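PDB 3ZXK: HIAXHD3 from Humicola insolens, which removes alpha-L-arabinofuranosyl side chains from xylan as a family 43 glycoside hydrolase and has been engineered to show endo-xylanase activity as well. Local coordinates for residues N202-V207 against V216-T221; E229-V234 against T283-P288; A419-V424 against N445-D450; I410-Q415 against Q455-R460. One frame throughout, in Å; residues are numbered along the deposited sequence.

Contact 1. Residues N202-V207 against V216-T221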
# COMPACT_ATOMS: atom_id res chain seq x y z
N ASN A 202 24.40 13.95 14.83
CA ASN A 202 24.00 12.84 15.68
C ASN A 202 23.22 11.75 14.95
O ASN A 202 22.58 12.03 13.95
CB ASN A 202 23.14 13.37 16.83
CG ASN A 202 23.93 14.19 17.83
OD1 ASN A 202 24.97 13.76 18.32
ND2 ASN A 202 23.42 15.36 18.16
N TYR A 203 23.24 10.54 15.48
CA TYR A 203 22.49 9.43 14.89
C TYR A 203 21.25 9.13 15.71
O TYR A 203 21.31 8.99 16.92
CB TYR A 203 23.35 8.17 14.77
CG TYR A 203 24.53 8.38 13.85
CD1 TYR A 203 25.73 8.91 14.33
CD2 TYR A 203 24.42 8.09 12.47
CE1 TYR A 203 26.80 9.15 13.49
CE2 TYR A 203 25.50 8.33 11.61
CZ TYR A 203 26.70 8.84 12.14
OH TYR A 203 27.80 9.11 11.32
N TYR A 204 20.13 9.05 15.01
CA TYR A 204 18.84 8.74 15.61
C TYR A 204 18.24 7.52 14.93
O TYR A 204 18.36 7.32 13.70
CB TYR A 204 17.88 9.93 15.47
CG TYR A 204 18.32 11.18 16.20
CD1 TYR A 204 19.24 12.04 15.63
CD2 TYR A 204 17.81 11.51 17.47
CE1 TYR A 204 19.65 13.19 16.29
CE2 TYR A 204 18.19 12.68 18.13
CZ TYR A 204 19.16 13.49 17.54
OH TYR A 204 19.59 14.65 18.13
N ILE A 205 17.53 6.74 15.72
CA ILE A 205 16.73 5.64 15.18
C ILE A 205 15.35 5.76 15.79
O ILE A 205 15.22 5.88 17.00
CB ILE A 205 17.34 4.24 15.48
CG1 ILE A 205 18.74 4.10 14.87
CG2 ILE A 205 16.41 3.15 14.95
CD1 ILE A 205 19.52 2.90 15.35
N LEU A 206 14.32 5.76 14.96
CA LEU A 206 12.95 5.70 15.45
C LEU A 206 12.50 4.26 15.45
O LEU A 206 12.69 3.54 14.45
CB LEU A 206 12.02 6.51 14.55
CG LEU A 206 11.53 7.83 15.14
CD1 LEU A 206 12.71 8.80 15.31
CD2 LEU A 206 10.42 8.40 14.25
N VAL A 207 11.88 3.83 16.55
CA VAL A 207 11.31 2.48 16.64
C VAL A 207 9.91 2.53 17.22
O VAL A 207 9.57 3.49 17.91
CB VAL A 207 12.20 1.51 17.50
CG1 VAL A 207 13.60 1.37 16.93
CG2 VAL A 207 12.31 2.00 18.96
N VAL A 216 12.15 7.40 20.31
CA VAL A 216 13.28 7.95 19.58
C VAL A 216 14.55 7.50 20.28
O VAL A 216 14.69 7.66 21.49
CB VAL A 216 13.19 9.50 19.36
CG1 VAL A 216 12.82 10.26 20.63
CG2 VAL A 216 14.51 10.01 18.76
N LEU A 217 15.43 6.86 19.53
CA LEU A 217 16.74 6.45 20.07
C LEU A 217 17.82 7.38 19.54
O LEU A 217 17.76 7.78 18.38
CB LEU A 217 17.09 5.02 19.67
CG LEU A 217 15.97 3.99 19.70
CD1 LEU A 217 16.51 2.64 19.25
CD2 LEU A 217 15.37 3.93 21.07
N ARG A 218 18.82 7.68 20.36
CA ARG A 218 19.96 8.51 19.95
C ARG A 218 21.26 7.85 20.39
O ARG A 218 21.38 7.34 21.54
CB ARG A 218 19.85 9.93 20.53
CG ARG A 218 20.88 10.92 19.96
CD ARG A 218 20.69 12.30 20.57
NE ARG A 218 21.19 12.33 21.94
CZ ARG A 218 21.08 13.38 22.75
NH1 ARG A 218 20.48 14.49 22.30
NH2 ARG A 218 21.57 13.34 23.98
N SER A 219 22.26 7.89 19.52
CA SER A 219 23.53 7.22 19.80
C SER A 219 24.24 7.97 20.92
O SER A 219 24.38 9.19 20.86
CB SER A 219 24.42 7.23 18.57
OG SER A 219 25.72 6.78 18.93
N THR A 220 24.70 7.23 21.91
CA THR A 220 25.34 7.85 23.08
C THR A 220 26.82 8.20 22.80
O THR A 220 27.42 9.00 23.51
CB THR A 220 25.23 6.95 24.31
OG1 THR A 220 25.93 5.73 24.06
CG2 THR A 220 23.77 6.60 24.60
N THR A 221 27.39 7.60 21.75
CA THR A 221 28.81 7.74 21.42
C THR A 221 29.06 8.63 20.23
O THR A 221 30.20 9.00 19.93
CB THR A 221 29.37 6.36 21.02
OG1 THR A 221 28.56 5.81 19.95
CG2 THR A 221 29.41 5.42 22.25
O HOH W 1 24.80 10.63 18.06
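The amide of L217 gives its hydrogen to the carbonyl oxygen of I205, N to O 2.7 Å. The I205 amide answers to L217 O at 2.9 Å, so the two residues form an antiparallel hydrogen-bonded pair. They belong to the beta hairpin of strands 202-209 and 213-219, in the family 43 catalytic domain, whose fold is a five-bladed beta-propeller. A third backbone bond runs from S219 N to Y203 O.

Y204, L206, V216 and R218 put their side chains on one face of the sheet. Y204 and R218 lie side by side and point the same way. R218 CG, anti to its backbone N (chi1 -171°), sits over one face of the Y204 ring, 4.0 Å from the centroid, as a CH-pi contact. V216 CG2 meets the ring at its edge, 3.8 Å from Y204 CD2. The polar ends go to the next blade: Y204 OH bonds G286 O, and R218 NH1 bonds D285 O. An alanine at Y204 would probably leave R218 CG and CD without the ring they lie on and G286 O without its hydroxyl partner.

On the other face I205 and L217 meet, and the side chains of L217 and V207 cross at about a right angle. L217 CD1 is 3.9 Å from V207 CG1. At the far end one water ties the strands: it accepts from Y203 N and donates to N202 OD1 and to S219 O, the last at 3.2 Å.

Contact 2. Residues E229-V234 against T283-P288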
# COMPACT_ATOMS: atom_id res chain seq x y z
N GLU A 229 20.41 5.25 23.42
CA GLU A 229 19.48 5.48 24.54
C GLU A 229 18.15 6.00 23.99
O GLU A 229 18.11 6.54 22.88
CB GLU A 229 20.06 6.46 25.55
CG GLU A 229 20.22 7.88 25.02
CD GLU A 229 20.77 8.81 26.06
OE1 GLU A 229 20.60 8.52 27.26
OE2 GLU A 229 21.39 9.82 25.68
N ALA A 230 17.06 5.83 24.75
CA ALA A 230 15.71 6.12 24.26
C ALA A 230 14.99 7.22 25.03
O ALA A 230 15.26 7.43 26.22
CB ALA A 230 14.85 4.86 24.28
N ARG A 231 14.08 7.91 24.34
CA ARG A 231 13.02 8.70 24.95
C ARG A 231 11.73 8.35 24.23
O ARG A 231 11.75 7.92 23.10
CB ARG A 231 13.25 10.20 24.76
CG ARG A 231 14.38 10.78 25.59
CD ARG A 231 14.30 12.30 25.65
NE ARG A 231 15.42 12.82 26.42
CZ ARG A 231 15.61 14.11 26.68
NH1 ARG A 231 14.75 15.01 26.24
NH2 ARG A 231 16.68 14.49 27.39
N THR A 232 10.60 8.57 24.89
CA THR A 232 9.31 8.39 24.25
C THR A 232 9.03 9.52 23.27
O THR A 232 9.26 10.70 23.58
CB THR A 232 8.23 8.30 25.32
OG1 THR A 232 8.49 7.14 26.11
CG2 THR A 232 6.83 8.22 24.69
N LEU A 233 8.58 9.19 22.08
CA LEU A 233 8.06 10.20 21.16
C LEU A 233 6.53 10.29 21.30
O LEU A 233 5.96 11.38 21.48
CB LEU A 233 8.49 9.88 19.72
CG LEU A 233 8.18 10.92 18.64
CD1 LEU A 233 8.85 12.26 18.94
CD2 LEU A 233 8.62 10.37 17.30
N VAL A 234 5.87 9.15 21.21
CA VAL A 234 4.45 9.09 21.56
C VAL A 234 4.19 7.78 22.27
O VAL A 234 4.82 6.76 21.98
CB VAL A 234 3.47 9.18 20.36
CG1 VAL A 234 3.52 10.54 19.67
CG2 VAL A 234 3.63 8.00 19.41
N THR A 283 14.17 19.76 21.58
CA THR A 283 14.61 20.24 22.88
C THR A 283 16.00 20.87 22.77
O THR A 283 16.75 20.65 21.81
CB THR A 283 14.63 19.14 23.95
OG1 THR A 283 15.68 18.21 23.65
CG2 THR A 283 13.29 18.41 24.02
N ALA A 284 16.33 21.69 23.77
CA ALA A 284 17.66 22.26 23.84
C ALA A 284 18.70 21.15 23.98
O ALA A 284 19.81 21.30 23.48
CB ALA A 284 17.77 23.25 24.99
N ASP A 285 18.35 20.05 24.66
CA ASP A 285 19.30 18.94 24.80
C ASP A 285 19.34 17.95 23.61
O ASP A 285 19.99 16.90 23.69
CB ASP A 285 19.26 18.25 26.19
CG ASP A 285 17.92 17.59 26.51
OD1 ASP A 285 17.01 17.58 25.66
OD2 ASP A 285 17.80 17.07 27.66
N GLY A 286 18.65 18.28 22.51
CA GLY A 286 18.82 17.56 21.24
C GLY A 286 17.89 16.39 20.99
O GLY A 286 18.28 15.42 20.33
N TRP A 287 16.65 16.48 21.46
CA TRP A 287 15.67 15.43 21.22
C TRP A 287 14.43 15.98 20.58
O TRP A 287 14.05 17.11 20.87
CB TRP A 287 15.29 14.78 22.53
CG TRP A 287 16.39 14.02 23.19
CD1 TRP A 287 17.36 14.51 24.04
CD2 TRP A 287 16.66 12.60 23.07
NE1 TRP A 287 18.18 13.50 24.48
CE2 TRP A 287 17.82 12.32 23.92
CE3 TRP A 287 16.05 11.54 22.39
CZ2 TRP A 287 18.34 11.04 24.08
CZ3 TRP A 287 16.60 10.25 22.54
CH2 TRP A 287 17.71 10.01 23.36
N PRO A 288 13.77 15.19 19.72
CA PRO A 288 12.53 15.69 19.10
C PRO A 288 11.31 15.38 19.97
O PRO A 288 11.30 14.36 20.67
CB PRO A 288 12.44 14.90 17.79
CG PRO A 288 13.12 13.59 18.10
CD PRO A 288 14.20 13.90 19.12
O HOH W 2 15.20 17.62 28.22
O HOH W 3 11.50 12.90 22.94
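The chain turns a corner at L233, while T283 to G286 form a type I beta turn closed by G286 N to T283 O, and the two backbones stay well apart, with R231 CA 8.1 Å from W287 CA. Side chains fill the gap. The R231 chain runs extended from CG to NE across one face of the W287 indole. Its guanidinium lies flat on the ring, planes 8° apart, as a cation-pi stack with CZ 3.5 Å from the centroid of the five-membered ring. R231 CD adds a CH-pi contact to the same ring. E229 O comes in at the indole edge, 3.5 Å from W287 CH2.

R231 NH2 makes a salt bridge to D285 OD2 at 2.8 Å. D285 OD2 lies near the guanidinium plane, but NH2 meets it from above the carboxylate plane. A water also donates to D285 OD2. W287 N bonds T283 OG1 at 3.0 Å, which ties it to the start of the turn. An alanine at W287 would probably leave the R231 guanidinium without its stacking surface and freer to turn away from D285. The whole is an arginine-tryptophan stack joining neighbouring blades of the family 43 beta-propeller.

Contact 3. Residues A419-V424 against N445-D450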
# COMPACT_ATOMS: atom_id res chain seq x y z
N ALA A 419 -25.62 -16.14 -19.58
CA ALA A 419 -24.85 -15.25 -18.70
C ALA A 419 -25.82 -14.54 -17.78
O ALA A 419 -26.88 -14.06 -18.21
CB ALA A 419 -24.05 -14.23 -19.48
N ARG A 420 -25.49 -14.52 -16.50
CA ARG A 420 -26.34 -13.83 -15.55
C ARG A 420 -25.53 -13.16 -14.46
O ARG A 420 -24.41 -13.58 -14.12
CB ARG A 420 -27.36 -14.77 -14.95
CG ARG A 420 -26.81 -15.64 -13.84
CD ARG A 420 -27.94 -16.39 -13.18
NE ARG A 420 -27.54 -17.05 -11.95
CZ ARG A 420 -26.90 -18.22 -11.88
NH1 ARG A 420 -26.52 -18.88 -12.99
NH2 ARG A 420 -26.65 -18.73 -10.70
N ILE A 421 -26.13 -12.13 -13.91
CA ILE A 421 -25.54 -11.41 -12.80
C ILE A 421 -25.80 -12.15 -11.50
O ILE A 421 -26.91 -12.64 -11.29
CB ILE A 421 -26.08 -9.97 -12.72
CG1 ILE A 421 -25.84 -9.29 -14.06
CG2 ILE A 421 -25.42 -9.17 -11.61
CD1 ILE A 421 -26.60 -8.01 -14.25
N VAL A 422 -24.78 -12.24 -10.66
CA VAL A 422 -24.86 -12.85 -9.33
C VAL A 422 -24.16 -11.97 -8.30
O VAL A 422 -23.24 -11.19 -8.64
CB VAL A 422 -24.23 -14.28 -9.29
CG1 VAL A 422 -25.00 -15.25 -10.19
CG2 VAL A 422 -22.76 -14.23 -9.69
N MET A 423 -24.59 -12.08 -7.05
CA MET A 423 -23.85 -11.52 -5.93
C MET A 423 -23.44 -12.70 -5.05
O MET A 423 -24.29 -13.48 -4.67
CB MET A 423 -24.70 -10.46 -5.19
CG MET A 423 -23.97 -9.73 -4.07
SD MET A 423 -23.97 -10.66 -2.52
CE MET A 423 -23.09 -9.60 -1.36
N VAL A 424 -22.14 -12.81 -4.77
CA VAL A 424 -21.52 -13.90 -4.01
C VAL A 424 -20.91 -13.36 -2.72
O VAL A 424 -20.18 -12.34 -2.71
CB VAL A 424 -20.44 -14.60 -4.88
CG1 VAL A 424 -19.56 -15.55 -4.07
CG2 VAL A 424 -21.09 -15.28 -6.09
N ASN A 445 -29.36 -13.93 -7.04
CA ASN A 445 -29.29 -13.93 -8.51
C ASN A 445 -29.92 -12.67 -9.07
O ASN A 445 -31.06 -12.29 -8.72
CB ASN A 445 -29.98 -15.17 -9.10
CG ASN A 445 -29.25 -16.45 -8.77
OD1 ASN A 445 -28.20 -16.73 -9.33
ND2 ASN A 445 -29.77 -17.21 -7.83
N GLY A 446 -29.18 -12.05 -9.97
CA GLY A 446 -29.73 -10.98 -10.79
C GLY A 446 -30.20 -11.56 -12.11
O GLY A 446 -30.33 -12.78 -12.24
N PRO A 447 -30.44 -10.70 -13.09
CA PRO A 447 -31.03 -11.16 -14.34
C PRO A 447 -30.06 -11.84 -15.30
O PRO A 447 -28.83 -11.67 -15.20
CB PRO A 447 -31.49 -9.85 -14.99
CG PRO A 447 -30.52 -8.83 -14.49
CD PRO A 447 -30.16 -9.25 -13.09
N VAL A 448 -30.64 -12.58 -16.24
CA VAL A 448 -29.93 -13.07 -17.42
C VAL A 448 -29.72 -11.86 -18.30
O VAL A 448 -30.61 -11.02 -18.45
CB VAL A 448 -30.79 -14.13 -18.16
CG1 VAL A 448 -30.23 -14.43 -19.55
CG2 VAL A 448 -30.89 -15.40 -17.32
N ILE A 449 -28.52 -11.73 -18.84
CA ILE A 449 -28.18 -10.59 -19.65
C ILE A 449 -27.94 -11.04 -21.07
O ILE A 449 -27.19 -12.01 -21.30
CB ILE A 449 -26.94 -9.83 -19.09
CG1 ILE A 449 -25.80 -10.78 -18.68
CG2 ILE A 449 -27.38 -8.93 -17.93
CD1 ILE A 449 -24.52 -10.04 -18.26
N ASP A 450 -28.60 -10.36 -22.01
CA ASP A 450 -28.46 -10.62 -23.46
C ASP A 450 -27.17 -9.99 -24.02
O ASP A 450 -26.44 -9.33 -23.28
CB ASP A 450 -29.72 -10.17 -24.24
CG ASP A 450 -29.90 -8.63 -24.33
OD1 ASP A 450 -29.01 -7.85 -23.93
OD2 ASP A 450 -30.95 -8.18 -24.84
O HOH W 4 -27.35 -14.83 -21.52
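R420 grips the side-chain oxygen of N445 side-on with two nitrogens. NE is 2.7 Å from N445 OD1, and NH2 is 2.9 Å from the same atom. The oxygen lies in the guanidinium plane. Both nitrogens reach it from the same face of the amide plane, with NE well above that plane. The pair bridges strands 418-429 and 436-448, a beta hairpin at the edge of a sheet in the C-terminal concanavalin A-like domain.

V422 lies alongside N445, its CG1 3.6 Å from OD1. R420 NH1 is held in turn by Q415 OE1, from the preceding strand, so the guanidinium has partners on two strands. The R420 chain is extended from CG to NE, which carries NE to N445 OD1.

The backbone sets this register. I421 N bonds P447 O at 3.0 Å, and G446 N bonds I421 O at 2.7 Å. R420 pairs with V448 but V422 with N445, a shift of one residue that marks a beta bulge. A CB at G446 would probably be tight against I421 CB and clash with P447 CD.

The I421 side chain belongs to the buried side. Its CD1 packs against P447 CD and, crossing at about a right angle, against I449 CG2, each at 3.9 Å. I457 of the opposite sheet touches both I421 and I449. D450 is the N-cap of helix 451-455, its OD1 bonded to A453 N. At I449 the backbone N bonds A419 O, and a water accepts from A419 N and donates to I449 O at 2.8 Å.

Contact 4. Residues I410-Q415 against Q455-R460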
# COMPACT_ATOMS: atom_id res chain seq x y z
N ILE A 410 -19.94 -8.75 -6.86
CA ILE A 410 -21.06 -8.79 -7.78
C ILE A 410 -20.42 -9.05 -9.15
O ILE A 410 -19.35 -8.48 -9.48
CB ILE A 410 -21.89 -7.49 -7.77
CG1 ILE A 410 -23.15 -7.67 -8.64
CG2 ILE A 410 -21.05 -6.28 -8.18
CD1 ILE A 410 -24.17 -6.57 -8.46
N GLY A 411 -21.01 -9.94 -9.94
CA GLY A 411 -20.36 -10.30 -11.19
C GLY A 411 -21.26 -11.06 -12.10
O GLY A 411 -22.49 -11.09 -11.93
N VAL A 412 -20.63 -11.65 -13.11
CA VAL A 412 -21.34 -12.39 -14.14
C VAL A 412 -20.82 -13.82 -14.14
O VAL A 412 -19.60 -14.04 -14.10
CB VAL A 412 -21.16 -11.78 -15.54
CG1 VAL A 412 -21.89 -12.58 -16.64
CG2 VAL A 412 -21.63 -10.33 -15.56
N TRP A 413 -21.75 -14.76 -14.11
CA TRP A 413 -21.46 -16.19 -14.29
C TRP A 413 -22.00 -16.60 -15.65
O TRP A 413 -23.18 -16.38 -15.98
CB TRP A 413 -22.12 -17.04 -13.19
CG TRP A 413 -21.41 -16.98 -11.87
CD1 TRP A 413 -20.43 -16.10 -11.47
CD2 TRP A 413 -21.61 -17.90 -10.78
NE1 TRP A 413 -20.02 -16.38 -10.20
CE2 TRP A 413 -20.69 -17.48 -9.72
CE3 TRP A 413 -22.43 -19.00 -10.57
CZ2 TRP A 413 -20.61 -18.17 -8.51
CZ3 TRP A 413 -22.35 -19.69 -9.37
CH2 TRP A 413 -21.46 -19.29 -8.36
N LYS A 414 -21.11 -17.18 -16.45
CA LYS A 414 -21.48 -17.78 -17.74
C LYS A 414 -21.59 -19.31 -17.54
O LYS A 414 -20.61 -19.96 -17.19
CB LYS A 414 -20.44 -17.44 -18.83
CG LYS A 414 -20.85 -17.87 -20.25
CD LYS A 414 -21.91 -16.94 -20.85
CE LYS A 414 -22.24 -17.30 -22.28
NZ LYS A 414 -21.10 -16.98 -23.16
N GLN A 415 -22.79 -19.86 -17.69
CA GLN A 415 -22.99 -21.31 -17.64
C GLN A 415 -23.70 -21.73 -18.91
O GLN A 415 -24.79 -21.24 -19.20
CB GLN A 415 -23.74 -21.74 -16.36
CG GLN A 415 -23.03 -21.29 -15.06
CD GLN A 415 -23.89 -21.48 -13.83
OE1 GLN A 415 -25.13 -21.38 -13.88
NE2 GLN A 415 -23.25 -21.76 -12.73
N GLN A 455 -22.36 -6.33 -23.60
CA GLN A 455 -21.37 -5.43 -24.20
C GLN A 455 -21.09 -4.23 -23.31
O GLN A 455 -20.05 -3.60 -23.43
CB GLN A 455 -21.80 -5.03 -25.63
CG GLN A 455 -20.76 -4.29 -26.48
CD GLN A 455 -20.63 -2.81 -26.12
OE1 GLN A 455 -21.61 -2.15 -25.77
NE2 GLN A 455 -19.41 -2.29 -26.19
N ASP A 456 -21.99 -3.93 -22.36
CA ASP A 456 -21.81 -2.76 -21.51
C ASP A 456 -22.49 -2.96 -20.17
O ASP A 456 -23.62 -2.52 -19.96
CB ASP A 456 -22.32 -1.49 -22.19
CG ASP A 456 -21.76 -0.22 -21.56
OD1 ASP A 456 -20.53 -0.15 -21.37
OD2 ASP A 456 -22.55 0.72 -21.31
N ILE A 457 -21.80 -3.63 -19.27
CA ILE A 457 -22.32 -3.86 -17.93
C ILE A 457 -21.50 -3.09 -16.90
O ILE A 457 -20.27 -3.09 -16.95
CB ILE A 457 -22.37 -5.37 -17.58
CG1 ILE A 457 -22.93 -5.59 -16.17
CG2 ILE A 457 -20.98 -6.01 -17.68
CD1 ILE A 457 -23.53 -6.96 -15.99
N TRP A 458 -22.19 -2.43 -15.98
CA TRP A 458 -21.55 -1.60 -14.99
C TRP A 458 -21.78 -2.23 -13.66
O TRP A 458 -22.92 -2.57 -13.30
CB TRP A 458 -22.12 -0.20 -14.99
CG TRP A 458 -22.00 0.52 -16.31
CD1 TRP A 458 -22.49 0.13 -17.57
CD2 TRP A 458 -21.42 1.86 -16.53
NE1 TRP A 458 -22.20 1.09 -18.52
CE2 TRP A 458 -21.56 2.15 -17.96
CE3 TRP A 458 -20.78 2.79 -15.71
CZ2 TRP A 458 -21.10 3.34 -18.52
CZ3 TRP A 458 -20.31 3.98 -16.29
CH2 TRP A 458 -20.47 4.24 -17.67
N LEU A 459 -20.70 -2.39 -12.92
CA LEU A 459 -20.72 -3.05 -11.64
C LEU A 459 -20.21 -2.10 -10.57
O LEU A 459 -19.07 -1.59 -10.67
CB LEU A 459 -19.87 -4.33 -11.68
CG LEU A 459 -20.36 -5.41 -12.65
CD1 LEU A 459 -19.38 -6.58 -12.68
CD2 LEU A 459 -21.80 -5.87 -12.30
N ARG A 460 -21.00 -1.92 -9.53
CA ARG A 460 -20.75 -0.91 -8.52
C ARG A 460 -20.66 -1.45 -7.11
O ARG A 460 -21.52 -2.21 -6.68
CB ARG A 460 -21.87 0.15 -8.61
CG ARG A 460 -21.88 1.24 -7.52
CD ARG A 460 -22.88 2.35 -7.83
NE ARG A 460 -23.46 2.81 -6.58
CZ ARG A 460 -24.64 3.42 -6.48
NH1 ARG A 460 -25.34 3.70 -7.57
NH2 ARG A 460 -25.10 3.78 -5.29
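V412 and I457 point their side chains at each other and cross at a slant, V412 CG2 meeting I457 CD1 at 3.9 Å. I457 CG1 is anti to its backbone N (chi1 -179°), and its delta methyl does the touching. In V412 it is CG2, anti to the carbonyl carbon, that meets it.

Two residues along, I410 and L459 are also turned toward one another. I410 CG2 faces L459 CB at 4.2 Å, a loose contact. The closer approach is made by the leucine's delta methyl. L459 CD1 lies against the backbone, 3.7 Å from I410 O and 4.1 Å from G411 CA.

No hydrogen bond joins the two segments. Their strand axes pass 7.6 Å apart at 142°, so side chains alone span the gap. The layer continues on both sides: I421 also touches I457, I449 touches V412, and Y481 touches both I410 and L459.

W458 and R460 alternate with I457 and L459 along strand 457-464. W458 NE1 bonds D456 OD2, just before the strand, at 2.8 Å. The bond is nearly straight at 169°, with OD2 near the indole plane, though met from above the carboxylate plane. D456 OD1 has salt bridges to R386 and K527, and R460 has one to D462. Two antiparallel sheets packed face to face through apolar side chains are typical of the concanavalin A-like beta-sandwich.

How the contacts relate
The contacts form two pairs, one in each domain. Contacts 1 and 2 lie in the family 43 domain, centres 9 Å apart. They share the sheet in which strands 213-219 and 228-232 are neighbours, and contact 1 closes before contact 2 opens. They tie neighbouring parts of the catalytic propeller. Contacts 3 and 4 lie in the C-terminal concanavalin A-like domain, centres 7 Å apart. Strands 406-415 and 418-429 pair there, and contact 3 is nested inside the loop closed by contact 4. Contact 3 joins a hairpin, contact 4 the two sheets of the sandwich. The pairs sit on opposite sides of the chain's centre, about 55 to 60 Å apart between centres, and so hold two separate domains.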